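Local coordinates for protein succinate-semialdehyde dehydrogenase (PDB 4OGD) that probably oxidises succinic semialdehyde to succinate with NADP+ as cofactor, as a member of the aldehyde dehydrogenase family, at residues K49-R63 / V85-A99. Residues are numbered along the deposited sequence; the frame is centred on the assembly and turned at random.
Sequences KAQLHQVANILRRDR and VDLCADIADYYADKA
Lys49 lays its CG and CD against the methyl of Ala99, its ammonium salt-bridged to Glu46 and Asp100. Leu52, its CG anti to the backbone N (chi1 -170°), lies over Ala92: CD1 meets the Ala92 methyl CB at 3.8 Å, while CD2 reaches the Ala92 O. The His53 ring takes the CB of Ala96 over one face in a CH-pi contact, 3.4 Å from the ring centroid. At the ring edge, His53 ND1 donates a nearly straight 2.7 Å bond to Asp93 OD1, in the ring plane, meeting OD1 on its anti side, tilted out of the carboxylate plane. At Ala56 and Ala89 the helices, an antiparallel pair of the cofactor-binding domain in the aldehyde dehydrogenase fold, draw close, CA to CA 4.4 Å; helix 136-148 packs against Leu52 and Tyr95. Leu59 sets CD1 on Cys88 CB and CB on Val85 CG1. The extended Arg60 returns to Asp93, NH1 (3.2 Å) and NH2 (3.1 Å) both gripping OD2, with guanidinium and carboxylate nearly coplanar; a water joins Asp93 OD1 to His53 O. Starting helix 63-74, Arg63 rests CG on Val85 CG1 (3.5 Å), then bends at chi3 (66°), and NH1 bonds the syn lone pair of Asp86 OD1 at 3.0 Å.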
ATOM      1  N   LYS A  49     -18.694  15.815  -8.548  1.00  8.69           N
ATOM      2  CA  LYS A  49     -18.194  15.885  -9.920  1.00  9.00           C
ATOM      3  C   LYS A  49     -18.284  17.310 -10.449  1.00  9.72           C
ATOM      4  O   LYS A  49     -17.335  17.824 -11.039  1.00 10.17           O
ATOM      5  CB  LYS A  49     -18.963  14.930 -10.842  1.00 10.15           C
ATOM      6  CG  LYS A  49     -18.587  13.465 -10.635  1.00 10.13           C
ATOM      7  CD  LYS A  49     -19.643  12.526 -11.186  1.00 12.82           C
ATOM      8  CE  LYS A  49     -19.859  12.723 -12.673  1.00 16.83           C
ATOM      9  NZ  LYS A  49     -20.822  11.712 -13.219  1.00 18.51           N
ATOM     10  N   ALA A  50     -19.430  17.947 -10.235  1.00 11.41           N
ATOM     11  CA  ALA A  50     -19.626  19.315 -10.701  1.00 10.25           C
ATOM     12  C   ALA A  50     -18.688  20.278  -9.984  1.00 10.88           C
ATOM     13  O   ALA A  50     -18.155  21.207 -10.593  1.00 11.60           O
ATOM     14  CB  ALA A  50     -21.075  19.741 -10.495  1.00 12.64           C
ATOM     15  N   GLN A  51     -18.511  20.074  -8.686  1.00 10.11           N
ATOM     16  CA  GLN A  51     -17.629  20.932  -7.904  1.00  8.77           C
ATOM     17  C   GLN A  51     -16.174  20.806  -8.350  1.00 11.35           C
ATOM     18  O   GLN A  51     -15.451  21.798  -8.401  1.00  8.79           O
ATOM     19  CB  GLN A  51     -17.782  20.624  -6.411  1.00 10.96           C
ATOM     20  CG  GLN A  51     -19.118  21.105  -5.834  1.00 10.81           C
ATOM     21  CD  GLN A  51     -19.554  20.314  -4.624  1.00 10.99           C
ATOM     22  OE1 GLN A  51     -18.785  19.529  -4.076  1.00 10.66           O
ATOM     23  NE2 GLN A  51     -20.805  20.509  -4.200  1.00 13.13           N
ATOM     24  N   LEU A  52     -15.745  19.593  -8.684  1.00  9.73           N
ATOM     25  CA  LEU A  52     -14.381  19.393  -9.177  1.00  8.50           C
ATOM     26  C   LEU A  52     -14.164  20.029 -10.556  1.00  9.00           C
ATOM     27  O   LEU A  52     -13.118  20.616 -10.823  1.00  8.67           O
ATOM     28  CB  LEU A  52     -14.015  17.899  -9.186  1.00  8.54           C
ATOM     29  CG  LEU A  52     -12.548  17.564  -9.446  1.00  7.82           C
ATOM     30  CD1 LEU A  52     -11.626  18.275  -8.455  1.00  7.18           C
ATOM     31  CD2 LEU A  52     -12.341  16.051  -9.391  1.00  6.22           C
ATOM     32  N   HIS A  53     -15.154  19.925 -11.432  1.00  8.80           N
ATOM     33  CA  HIS A  53     -15.109  20.686 -12.672  1.00  9.12           C
ATOM     34  C   HIS A  53     -15.018  22.193 -12.401  1.00  9.37           C
ATOM     35  O   HIS A  53     -14.335  22.909 -13.130  1.00  9.72           O
ATOM     36  CB  HIS A  53     -16.322  20.365 -13.545  1.00  7.14           C
ATOM     37  CG  HIS A  53     -16.206  19.074 -14.296  1.00  9.78           C
ATOM     38  ND1 HIS A  53     -15.131  18.780 -15.105  1.00 10.64           N
ATOM     39  CD2 HIS A  53     -17.041  18.010 -14.377  1.00 10.04           C
ATOM     40  CE1 HIS A  53     -15.307  17.590 -15.655  1.00 10.56           C
ATOM     41  NE2 HIS A  53     -16.459  17.102 -15.229  1.00 11.74           N
ATOM     42  N   GLN A  54     -15.695  22.673 -11.354  1.00  7.96           N
ATOM     43  CA  GLN A  54     -15.689  24.102 -11.043  1.00  8.94           C
ATOM     44  C   GLN A  54     -14.331  24.520 -10.490  1.00  8.59           C
ATOM     45  O   GLN A  54     -13.871  25.649 -10.715  1.00 10.46           O
ATOM     46  CB  GLN A  54     -16.835  24.471 -10.080  1.00  9.51           C
ATOM     47  CG  GLN A  54     -16.984  25.986  -9.803  1.00  9.29           C
ATOM     48  CD  GLN A  54     -17.255  26.816 -11.068  1.00 13.93           C
ATOM     49  OE1 GLN A  54     -17.701  26.295 -12.084  1.00 21.39           O
ATOM     50  NE2 GLN A  54     -16.983  28.108 -10.995  1.00 22.95           N
ATOM     51  N   VAL A  55     -13.670  23.606  -9.783  1.00  7.69           N
ATOM     52  CA  VAL A  55     -12.304  23.867  -9.345  1.00  8.53           C
ATOM     53  C   VAL A  55     -11.426  24.138 -10.565  1.00  8.59           C
ATOM     54  O   VAL A  55     -10.679  25.117 -10.596  1.00  8.94           O
ATOM     55  CB  VAL A  55     -11.721  22.700  -8.511  1.00  7.74           C
ATOM     56  CG1 VAL A  55     -10.220  22.877  -8.334  1.00  9.19           C
ATOM     57  CG2 VAL A  55     -12.399  22.626  -7.162  1.00  8.37           C
ATOM     58  N   ALA A  56     -11.542  23.277 -11.574  1.00 10.15           N
ATOM     59  CA  ALA A  56     -10.807  23.457 -12.823  1.00 10.74           C
ATOM     60  C   ALA A  56     -11.179  24.781 -13.489  1.00 10.38           C
ATOM     61  O   ALA A  56     -10.314  25.499 -14.002  1.00  8.56           O
ATOM     62  CB  ALA A  56     -11.071  22.286 -13.769  1.00  9.51           C
ATOM     63  N   ASN A  57     -12.470  25.100 -13.474  1.00  8.55           N
ATOM     64  CA  ASN A  57     -12.976  26.341 -14.066  1.00  9.79           C
ATOM     65  C   ASN A  57     -12.381  27.591 -13.420  1.00 12.30           C
ATOM     66  O   ASN A  57     -11.978  28.535 -14.111  1.00 10.58           O
ATOM     67  CB  ASN A  57     -14.504  26.359 -13.943  1.00 12.04           C
ATOM     68  CG  ASN A  57     -15.162  27.396 -14.837  1.00 14.79           C
ATOM     69  OD1 ASN A  57     -15.990  28.180 -14.377  1.00 20.96           O
ATOM     70  ND2 ASN A  57     -14.820  27.387 -16.118  1.00 11.70           N
ATOM     71  N   ILE A  58     -12.334  27.601 -12.092  1.00  8.64           N
ATOM     72  CA  ILE A  58     -11.767  28.733 -11.366  1.00  9.83           C
ATOM     73  C   ILE A  58     -10.257  28.825 -11.577  1.00 10.21           C
ATOM     74  O   ILE A  58      -9.702  29.922 -11.676  1.00  8.73           O
ATOM     75  CB  ILE A  58     -12.103  28.672  -9.870  1.00  8.12           C
ATOM     76  CG1 ILE A  58     -13.614  28.784  -9.674  1.00  9.19           C
ATOM     77  CG2 ILE A  58     -11.376  29.782  -9.108  1.00  9.20           C
ATOM     78  CD1 ILE A  58     -14.072  28.402  -8.271  1.00 10.42           C
ATOM     79  N   LEU A  59      -9.590  27.675 -11.656  1.00 10.56           N
ATOM     80  CA  LEU A  59      -8.169  27.663 -11.986  1.00 11.27           C
ATOM     81  C   LEU A  59      -7.904  28.273 -13.366  1.00  9.21           C
ATOM     82  O   LEU A  59      -6.945  29.037 -13.536  1.00  9.18           O
ATOM     83  CB  LEU A  59      -7.598  26.249 -11.896  1.00  9.58           C
ATOM     84  CG  LEU A  59      -7.312  25.761 -10.478  1.00  8.86           C
ATOM     85  CD1 LEU A  59      -6.940  24.281 -10.513  1.00  8.95           C
ATOM     86  CD2 LEU A  59      -6.192  26.576  -9.828  1.00 10.42           C
ATOM     87  N   ARG A  60      -8.764  27.966 -14.336  1.00  9.95           N
ATOM     88  CA  ARG A  60      -8.668  28.586 -15.656  1.00 11.04           C
ATOM     89  C   ARG A  60      -8.854  30.097 -15.570  1.00 10.35           C
ATOM     90  O   ARG A  60      -8.063  30.869 -16.118  1.00 10.27           O
ATOM     91  CB  ARG A  60      -9.723  28.020 -16.617  1.00 10.77           C
ATOM     92  CG  ARG A  60      -9.436  26.639 -17.167  1.00 10.60           C
ATOM     93  CD  ARG A  60     -10.480  26.275 -18.229  1.00  9.30           C
ATOM     94  NE  ARG A  60     -10.167  25.000 -18.869  1.00 12.37           N
ATOM     95  CZ  ARG A  60     -10.661  23.825 -18.493  1.00 17.69           C
ATOM     96  NH1 ARG A  60     -11.524  23.748 -17.494  1.00 15.78           N
ATOM     97  NH2 ARG A  60     -10.296  22.722 -19.131  1.00 22.31           N
ATOM     98  N   ARG A  61      -9.921  30.506 -14.895  1.00  9.87           N
ATOM     99  CA  ARG A  61     -10.273  31.919 -14.766  1.00  8.20           C
ATOM    100  C   ARG A  61      -9.175  32.731 -14.075  1.00 10.33           C
ATOM    101  O   ARG A  61      -8.837  33.853 -14.488  1.00 10.23           O
ATOM    102  CB  ARG A  61     -11.581  32.049 -13.972  1.00  9.57           C
ATOM    103  CG  ARG A  61     -12.166  33.463 -13.959  1.00 10.47           C
ATOM    104  CD  ARG A  61     -13.274  33.559 -12.933  1.00 12.08           C
ATOM    105  NE  ARG A  61     -12.719  33.566 -11.582  1.00 13.58           N
ATOM    106  CZ  ARG A  61     -13.395  33.237 -10.487  1.00 15.58           C
ATOM    107  NH1 ARG A  61     -14.663  32.846 -10.582  1.00 16.32           N
ATOM    108  NH2 ARG A  61     -12.795  33.280  -9.300  1.00 12.15           N
ATOM    109  N   ASP A  62      -8.619  32.156 -13.016  1.00  9.18           N
ATOM    110  CA  ASP A  62      -7.673  32.871 -12.172  1.00 10.91           C
ATOM    111  C   ASP A  62      -6.261  32.307 -12.284  1.00 11.56           C
ATOM    112  O   ASP A  62      -5.495  32.366 -11.320  1.00 12.62           O
ATOM    113  CB  ASP A  62      -8.122  32.812 -10.705  1.00  8.92           C
ATOM    114  CG  ASP A  62      -9.392  33.594 -10.447  1.00 11.49           C
ATOM    115  OD1 ASP A  62      -9.777  34.407 -11.309  1.00 12.43           O
ATOM    116  OD2 ASP A  62      -9.999  33.408  -9.371  1.00 11.89           O
ATOM    117  N   ARG A  63      -5.917  31.779 -13.453  1.00 10.07           N
ATOM    118  CA  ARG A  63      -4.650  31.064 -13.606  1.00 10.74           C
ATOM    119  C   ARG A  63      -3.444  31.877 -13.177  1.00 12.52           C
ATOM    120  O   ARG A  63      -2.584  31.392 -12.442  1.00 10.53           O
ATOM    121  CB  ARG A  63      -4.435  30.584 -15.033  1.00 12.47           C
ATOM    122  CG  ARG A  63      -3.089  29.894 -15.162  1.00 13.28           C
ATOM    123  CD  ARG A  63      -2.818  29.406 -16.538  1.00 19.26           C
ATOM    124  NE  ARG A  63      -2.690  30.522 -17.460  1.00 20.41           N
ATOM    125  CZ  ARG A  63      -2.460  30.382 -18.757  1.00 27.24           C
ATOM    126  NH1 ARG A  63      -2.321  29.172 -19.274  1.00 27.56           N
ATOM    127  NH2 ARG A  63      -2.365  31.452 -19.534  1.00 33.28           N
ATOM    128  N   VAL A  85      -0.542  25.135 -13.183  1.00  7.76           N
ATOM    129  CA  VAL A  85      -1.984  25.357 -13.107  1.00  6.93           C
ATOM    130  C   VAL A  85      -2.699  24.606 -14.217  1.00  7.30           C
ATOM    131  O   VAL A  85      -3.700  23.931 -13.964  1.00  9.92           O
ATOM    132  CB  VAL A  85      -2.356  26.842 -13.199  1.00  9.44           C
ATOM    133  CG1 VAL A  85      -3.875  26.986 -13.286  1.00  9.65           C
ATOM    134  CG2 VAL A  85      -1.817  27.588 -12.000  1.00 10.21           C
ATOM    135  N   ASP A  86      -2.184  24.718 -15.443  1.00  9.85           N
ATOM    136  CA  ASP A  86      -2.794  24.053 -16.595  1.00  8.69           C
ATOM    137  C   ASP A  86      -2.966  22.552 -16.364  1.00 10.37           C
ATOM    138  O   ASP A  86      -4.018  21.981 -16.678  1.00  9.15           O
ATOM    139  CB  ASP A  86      -1.968  24.273 -17.868  1.00  9.43           C
ATOM    140  CG  ASP A  86      -1.995  25.711 -18.359  1.00 13.08           C
ATOM    141  OD1 ASP A  86      -2.842  26.505 -17.896  1.00 14.20           O
ATOM    142  OD2 ASP A  86      -1.151  26.047 -19.227  1.00 18.61           O
ATOM    143  N   LEU A  87      -1.934  21.919 -15.807  1.00  9.62           N
ATOM    144  CA  LEU A  87      -1.977  20.486 -15.542  1.00  9.18           C
ATOM    145  C   LEU A  87      -2.976  20.159 -14.430  1.00 10.42           C
ATOM    146  O   LEU A  87      -3.666  19.140 -14.492  1.00 10.66           O
ATOM    147  CB  LEU A  87      -0.577  19.960 -15.207  1.00  9.83           C
ATOM    148  CG  LEU A  87      -0.488  18.452 -14.983  1.00 11.95           C
ATOM    149  CD1 LEU A  87      -1.160  17.696 -16.125  1.00 11.96           C
ATOM    150  CD2 LEU A  87       0.975  18.028 -14.840  1.00 12.32           C
ATOM    151  N   CYS A  88      -3.061  21.028 -13.425  1.00  7.52           N
ATOM    152  CA  CYS A  88      -4.030  20.846 -12.343  1.00  6.77           C
ATOM    153  C   CYS A  88      -5.455  20.889 -12.883  1.00  7.13           C
ATOM    154  O   CYS A  88      -6.300  20.102 -12.457  1.00  9.15           O
ATOM    155  CB  CYS A  88      -3.862  21.921 -11.274  1.00  9.11           C
ATOM    156  SG  CYS A  88      -2.410  21.676 -10.235  1.00  8.78           S
ATOM    157  N   ALA A  89      -5.707  21.826 -13.803  1.00  9.08           N
ATOM    158  CA  ALA A  89      -7.001  21.935 -14.459  1.00  6.18           C
ATOM    159  C   ALA A  89      -7.346  20.598 -15.098  1.00  8.12           C
ATOM    160  O   ALA A  89      -8.432  20.060 -14.885  1.00  8.47           O
ATOM    161  CB  ALA A  89      -6.976  23.055 -15.507  1.00 10.09           C
ATOM    162  N   ASP A  90      -6.402  20.037 -15.847  1.00  8.65           N
ATOM    163  CA  ASP A  90      -6.636  18.766 -16.538  1.00  8.44           C
ATOM    164  C   ASP A  90      -6.854  17.576 -15.600  1.00  8.05           C
ATOM    165  O   ASP A  90      -7.674  16.699 -15.884  1.00  8.55           O
ATOM    166  CB  ASP A  90      -5.506  18.476 -17.529  1.00  7.72           C
ATOM    167  CG  ASP A  90      -5.495  19.449 -18.696  1.00 13.59           C
ATOM    168  OD1 ASP A  90      -6.532  20.114 -18.940  1.00 12.73           O
ATOM    169  OD2 ASP A  90      -4.452  19.536 -19.379  1.00 14.46           O
ATOM    170  N   ILE A  91      -6.124  17.546 -14.491  1.00  7.15           N
ATOM    171  CA  ILE A  91      -6.288  16.463 -13.519  1.00  6.26           C
ATOM    172  C   ILE A  91      -7.683  16.483 -12.882  1.00  7.79           C
ATOM    173  O   ILE A  91      -8.331  15.441 -12.760  1.00  8.20           O
ATOM    174  CB  ILE A  91      -5.188  16.506 -12.438  1.00  6.79           C
ATOM    175  CG1 ILE A  91      -3.827  16.208 -13.062  1.00  9.79           C
ATOM    176  CG2 ILE A  91      -5.489  15.505 -11.338  1.00  6.57           C
ATOM    177  CD1 ILE A  91      -2.642  16.471 -12.128  1.00  7.32           C
ATOM    178  N   ALA A  92      -8.144  17.666 -12.487  1.00  6.75           N
ATOM    179  CA  ALA A  92      -9.475  17.843 -11.905  1.00  6.90           C
ATOM    180  C   ALA A  92     -10.552  17.415 -12.897  1.00  7.29           C
ATOM    181  O   ALA A  92     -11.445  16.628 -12.561  1.00  8.58           O
ATOM    182  CB  ALA A  92      -9.676  19.299 -11.500  1.00  7.25           C
ATOM    183  N   ASP A  93     -10.457  17.911 -14.131  1.00  8.13           N
ATOM    184  CA  ASP A  93     -11.444  17.531 -15.144  1.00  8.78           C
ATOM    185  C   ASP A  93     -11.398  16.029 -15.418  1.00 10.23           C
ATOM    186  O   ASP A  93     -12.439  15.395 -15.579  1.00 11.59           O
ATOM    187  CB  ASP A  93     -11.237  18.314 -16.445  1.00 10.00           C
ATOM    188  CG  ASP A  93     -11.820  19.719 -16.398  1.00 11.52           C
ATOM    189  OD1 ASP A  93     -12.812  19.966 -15.663  1.00 10.74           O
ATOM    190  OD2 ASP A  93     -11.274  20.583 -17.117  1.00 12.64           O
ATOM    191  N   TYR A  94     -10.189  15.459 -15.457  1.00  7.25           N
ATOM    192  CA  TYR A  94     -10.020  14.024 -15.678  1.00  8.35           C
ATOM    193  C   TYR A  94     -10.796  13.188 -14.660  1.00  8.98           C
ATOM    194  O   TYR A  94     -11.597  12.340 -15.031  1.00 10.27           O
ATOM    195  CB  TYR A  94      -8.532  13.672 -15.634  1.00  7.49           C
ATOM    196  CG  TYR A  94      -8.177  12.197 -15.758  1.00  8.74           C
ATOM    197  CD1 TYR A  94      -7.844  11.451 -14.635  1.00  7.51           C
ATOM    198  CD2 TYR A  94      -8.127  11.571 -17.002  1.00  8.94           C
ATOM    199  CE1 TYR A  94      -7.498  10.118 -14.740  1.00  7.56           C
ATOM    200  CE2 TYR A  94      -7.780  10.236 -17.119  1.00  8.38           C
ATOM    201  CZ  TYR A  94      -7.462   9.515 -15.984  1.00  8.50           C
ATOM    202  OH  TYR A  94      -7.114   8.194 -16.113  1.00  9.95           O
ATOM    203  N   TYR A  95     -10.572  13.431 -13.373  1.00  6.92           N
ATOM    204  CA  TYR A  95     -11.206  12.585 -12.366  1.00  8.39           C
ATOM    205  C   TYR A  95     -12.714  12.815 -12.276  1.00  8.56           C
ATOM    206  O   TYR A  95     -13.471  11.892 -11.997  1.00  9.05           O
ATOM    207  CB  TYR A  95     -10.506  12.730 -11.010  1.00  7.12           C
ATOM    208  CG  TYR A  95      -9.241  11.906 -10.970  1.00  6.83           C
ATOM    209  CD1 TYR A  95      -9.306  10.516 -10.986  1.00  9.06           C
ATOM    210  CD2 TYR A  95      -7.987  12.510 -10.939  1.00  7.63           C
ATOM    211  CE1 TYR A  95      -8.163   9.748 -10.964  1.00  6.86           C
ATOM    212  CE2 TYR A  95      -6.831  11.750 -10.921  1.00  7.69           C
ATOM    213  CZ  TYR A  95      -6.927  10.370 -10.934  1.00  6.71           C
ATOM    214  OH  TYR A  95      -5.792   9.586 -10.915  1.00  8.55           O
ATOM    215  N   ALA A  96     -13.150  14.039 -12.540  1.00  8.83           N
ATOM    216  CA  ALA A  96     -14.587  14.290 -12.627  1.00 10.40           C
ATOM    217  C   ALA A  96     -15.205  13.549 -13.817  1.00 10.14           C
ATOM    218  O   ALA A  96     -16.305  12.986 -13.713  1.00 12.19           O
ATOM    219  CB  ALA A  96     -14.867  15.784 -12.699  1.00  9.02           C
ATOM    220  N   ASP A  97     -14.503  13.544 -14.951  1.00 10.36           N
ATOM    221  CA  ASP A  97     -15.004  12.868 -16.148  1.00 10.10           C
ATOM    222  C   ASP A  97     -14.988  11.357 -16.005  1.00 12.27           C
ATOM    223  O   ASP A  97     -15.874  10.671 -16.512  1.00 13.00           O
ATOM    224  CB  ASP A  97     -14.200  13.263 -17.389  1.00 10.96           C
ATOM    225  CG  ASP A  97     -14.568  14.638 -17.919  1.00 14.60           C
ATOM    226  OD1 ASP A  97     -15.643  15.160 -17.564  1.00 14.71           O
ATOM    227  OD2 ASP A  97     -13.778  15.187 -18.714  1.00 21.67           O
ATOM    228  N   LYS A  98     -13.976  10.843 -15.311  1.00 10.11           N
ATOM    229  CA  LYS A  98     -13.790   9.404 -15.188  1.00 10.31           C
ATOM    230  C   LYS A  98     -14.518   8.808 -13.990  1.00 10.26           C
ATOM    231  O   LYS A  98     -14.506   7.596 -13.808  1.00 10.04           O
ATOM    232  CB  LYS A  98     -12.302   9.071 -15.075  1.00  8.81           C
ATOM    233  CG  LYS A  98     -11.494   9.277 -16.346  1.00 10.38           C
ATOM    234  CD  LYS A  98     -11.839   8.229 -17.390  1.00 14.63           C
ATOM    235  CE  LYS A  98     -11.094   8.495 -18.687  1.00 20.08           C
ATOM    236  NZ  LYS A  98     -11.391   7.464 -19.727  1.00 22.71           N
ATOM    237  N   ALA A  99     -15.153   9.661 -13.188  1.00  9.16           N
ATOM    238  CA  ALA A  99     -15.757   9.236 -11.929  1.00 10.77           C
ATOM    239  C   ALA A  99     -16.648   7.999 -12.055  1.00 11.63           C
ATOM    240  O   ALA A  99     -16.449   7.011 -11.346  1.00 11.36           O
ATOM    241  CB  ALA A  99     -16.523  10.387 -11.296  1.00  9.78           C
TER
HETATM  242  O   HOH W   1     -18.208  10.367 -14.624  1.00 12.93           O
HETATM  243  O   HOH W   2     -13.967  22.423 -15.944  1.00 13.05           O